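PDB 2OUI: NADP-dependent alcohol dehydrogenase from Entamoeba histolytica, which probably catalyses the NADP(H)-dependent, reversible oxidation of alcohols to aldehydes or ketones, as a tetrameric, zinc-binding member of the medium-chain dehydrogenase family. Local coordinates for residues I82-T87 with V300-L305. The protein carries 1 engineered substitution. Sequence-based numbering, arbitrary orientation.
Sequences IVPAIT and VRMEKL
Met302 reaches from helix 298-310 into the angle between Ile82 and Pro84 in a medium-chain alcohol dehydrogenase fold: the helix, just after the edge strand 288-292 of the Rossmann-type sheet, packs on the end of strand 80-83 of the GroES-like catalytic part. The tight part of the contact is entirely apolar and involves three buried residues. Met302 CG lies 3.8 Å from CB of the Pro84 ring, and Met302 SD sits 3.8 Å from the Ile82 CG2 methyl and 3.9 Å from Pro84 CB. The methionine chain leaves the helix with CG anti to the carbonyl carbon (chi1 -64°), then bends at chi2 (-62°) and again at chi3 (99°), which turns the sulfur across the Ile82 branch instead of letting the chain run straight on. Beside these three side chains, Ala134 of strand 134-135 touches Met302, and Leu148 of helix 148-161 packs on Ile82.

The more open side of the helix carries the charged residues Arg301, Glu303 and Lys304, all partly exposed. There Lys304 forms a salt bridge with Asp168 of the second subunit, and Glu303 pairs with Arg299 of its own helix. The guanidinium of Arg301 is drawn off to a salt bridge with Glu160 through NH1 and a hydrogen bond from NE to Thr153. Beyond Pro84, whose side chain is about 11 Å from the zinc ion bound by Cys37, His59 and Asp150, the 82-87 chain diverges from Met302. The methionine's terminal methyl is the most distant of three atoms that approach the ring, with Met302 CE 4.1 Å from Pro84 CB.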
loop_
_atom_site.group_PDB
_atom_site.type_symbol
_atom_site.label_atom_id
_atom_site.label_comp_id
_atom_site.label_asym_id
_atom_site.label_seq_id
_atom_site.Cartn_x
_atom_site.Cartn_y
_atom_site.Cartn_z
ATOM N N ILE A 82 0.756 27.132 -14.539
ATOM C CA ILE A 82 -0.076 26.030 -14.964
ATOM C C ILE A 82 -1.177 25.927 -13.903
ATOM O O ILE A 82 -0.900 25.763 -12.701
ATOM C CB ILE A 82 0.736 24.706 -14.999
ATOM C CG1 ILE A 82 1.867 24.788 -16.029
ATOM C CG2 ILE A 82 -0.138 23.557 -15.392
ATOM C CD1 ILE A 82 2.943 23.691 -15.838
ATOM N N VAL A 83 -2.421 26.020 -14.337
ATOM C CA VAL A 83 -3.531 25.960 -13.396
ATOM C C VAL A 83 -4.131 24.544 -13.401
ATOM O O VAL A 83 -4.626 24.091 -14.445
ATOM C CB VAL A 83 -4.637 26.974 -13.767
ATOM C CG1 VAL A 83 -5.707 27.027 -12.658
ATOM C CG2 VAL A 83 -4.034 28.390 -14.005
ATOM N N PRO A 84 -4.092 23.839 -12.249
ATOM C CA PRO A 84 -4.689 22.488 -12.246
ATOM C C PRO A 84 -6.215 22.599 -12.251
ATOM O O PRO A 84 -6.746 23.564 -11.711
ATOM C CB PRO A 84 -4.188 21.871 -10.931
ATOM C CG PRO A 84 -3.950 23.088 -10.005
ATOM C CD PRO A 84 -3.534 24.228 -10.940
ATOM N N ALA A 85 -6.923 21.643 -12.871
ATOM C CA ALA A 85 -8.393 21.679 -12.851
ATOM C C ALA A 85 -8.894 21.586 -11.407
ATOM O O ALA A 85 -9.935 22.150 -11.069
ATOM C CB ALA A 85 -8.997 20.524 -13.681
ATOM N N ILE A 86 -8.141 20.842 -10.580
ATOM C CA ILE A 86 -8.491 20.588 -9.173
ATOM C C ILE A 86 -7.600 21.454 -8.308
ATOM O O ILE A 86 -6.362 21.413 -8.416
ATOM C CB ILE A 86 -8.390 19.073 -8.782
ATOM C CG1 ILE A 86 -9.679 18.302 -9.191
ATOM C CG2 ILE A 86 -8.221 18.888 -7.268
ATOM C CD1 ILE A 86 -10.122 18.457 -10.654
ATOM N N THR A 87 -8.245 22.288 -7.499
ATOM C CA THR A 87 -7.549 23.270 -6.656
ATOM C C THR A 87 -8.064 23.061 -5.222
ATOM O O THR A 87 -8.981 23.756 -4.766
ATOM C CB THR A 87 -7.846 24.742 -7.103
ATOM O OG1 THR A 87 -9.262 24.924 -7.168
ATOM C CG2 THR A 87 -7.235 25.067 -8.465
ATOM N N VAL A 300 1.936 20.539 -6.747
ATOM C CA VAL A 300 2.917 19.452 -6.772
ATOM C C VAL A 300 2.614 18.496 -7.936
ATOM O O VAL A 300 3.517 18.124 -8.688
ATOM C CB VAL A 300 3.050 18.769 -5.390
ATOM C CG1 VAL A 300 3.837 17.451 -5.493
ATOM C CG2 VAL A 300 3.749 19.741 -4.413
ATOM N N ARG A 301 1.349 18.096 -8.073
ATOM C CA ARG A 301 0.900 17.244 -9.164
ATOM C C ARG A 301 1.309 17.829 -10.523
ATOM O O ARG A 301 1.835 17.133 -11.386
ATOM C CB ARG A 301 -0.632 17.078 -9.079
ATOM C CG ARG A 301 -1.266 16.162 -10.146
ATOM C CD ARG A 301 -0.805 14.704 -9.961
ATOM N NE ARG A 301 -1.565 13.786 -10.822
ATOM C CZ ARG A 301 -1.467 12.463 -10.788
ATOM N NH1 ARG A 301 -0.642 11.850 -9.929
ATOM N NH2 ARG A 301 -2.215 11.752 -11.598
ATOM N N MET A 302 1.081 19.131 -10.701
ATOM C CA MET A 302 1.476 19.801 -11.952
ATOM C C MET A 302 2.971 19.788 -12.162
ATOM O O MET A 302 3.431 19.563 -13.283
ATOM C CB MET A 302 0.957 21.244 -11.985
ATOM C CG MET A 302 -0.570 21.362 -11.989
ATOM S SD MET A 302 -1.410 20.610 -13.425
ATOM C CE MET A 302 -1.943 18.998 -12.750
ATOM N N GLU A 303 3.741 20.056 -11.108
ATOM C CA GLU A 303 5.208 20.126 -11.237
ATOM C C GLU A 303 5.807 18.768 -11.612
ATOM O O GLU A 303 6.718 18.716 -12.445
ATOM C CB GLU A 303 5.835 20.623 -9.936
ATOM C CG GLU A 303 5.479 22.043 -9.573
ATOM C CD GLU A 303 5.984 22.436 -8.179
ATOM O OE1 GLU A 303 6.534 21.565 -7.456
ATOM O OE2 GLU A 303 5.828 23.627 -7.822
ATOM N N LYS A 304 5.295 17.695 -10.986
ATOM C CA LYS A 304 5.725 16.304 -11.255
ATOM C C LYS A 304 5.471 15.944 -12.703
ATOM O O LYS A 304 6.378 15.469 -13.399
ATOM C CB LYS A 304 4.956 15.290 -10.397
ATOM C CG LYS A 304 5.005 15.523 -8.899
ATOM C CD LYS A 304 6.337 15.274 -8.356
ATOM C CE LYS A 304 6.441 13.864 -7.861
ATOM N NZ LYS A 304 7.682 13.864 -7.049
ATOM N N LEU A 305 4.231 16.164 -13.149
ATOM C CA LEU A 305 3.834 15.808 -14.522
ATOM C C LEU A 305 4.591 16.677 -15.538
ATOM O O LEU A 305 5.096 16.177 -16.553
ATOM C CB LEU A 305 2.321 15.960 -14.684
ATOM C CG LEU A 305 1.525 14.956 -13.825
ATOM C CD1 LEU A 305 0.051 15.174 -14.047
ATOM C CD2 LEU A 305 1.918 13.534 -14.192
#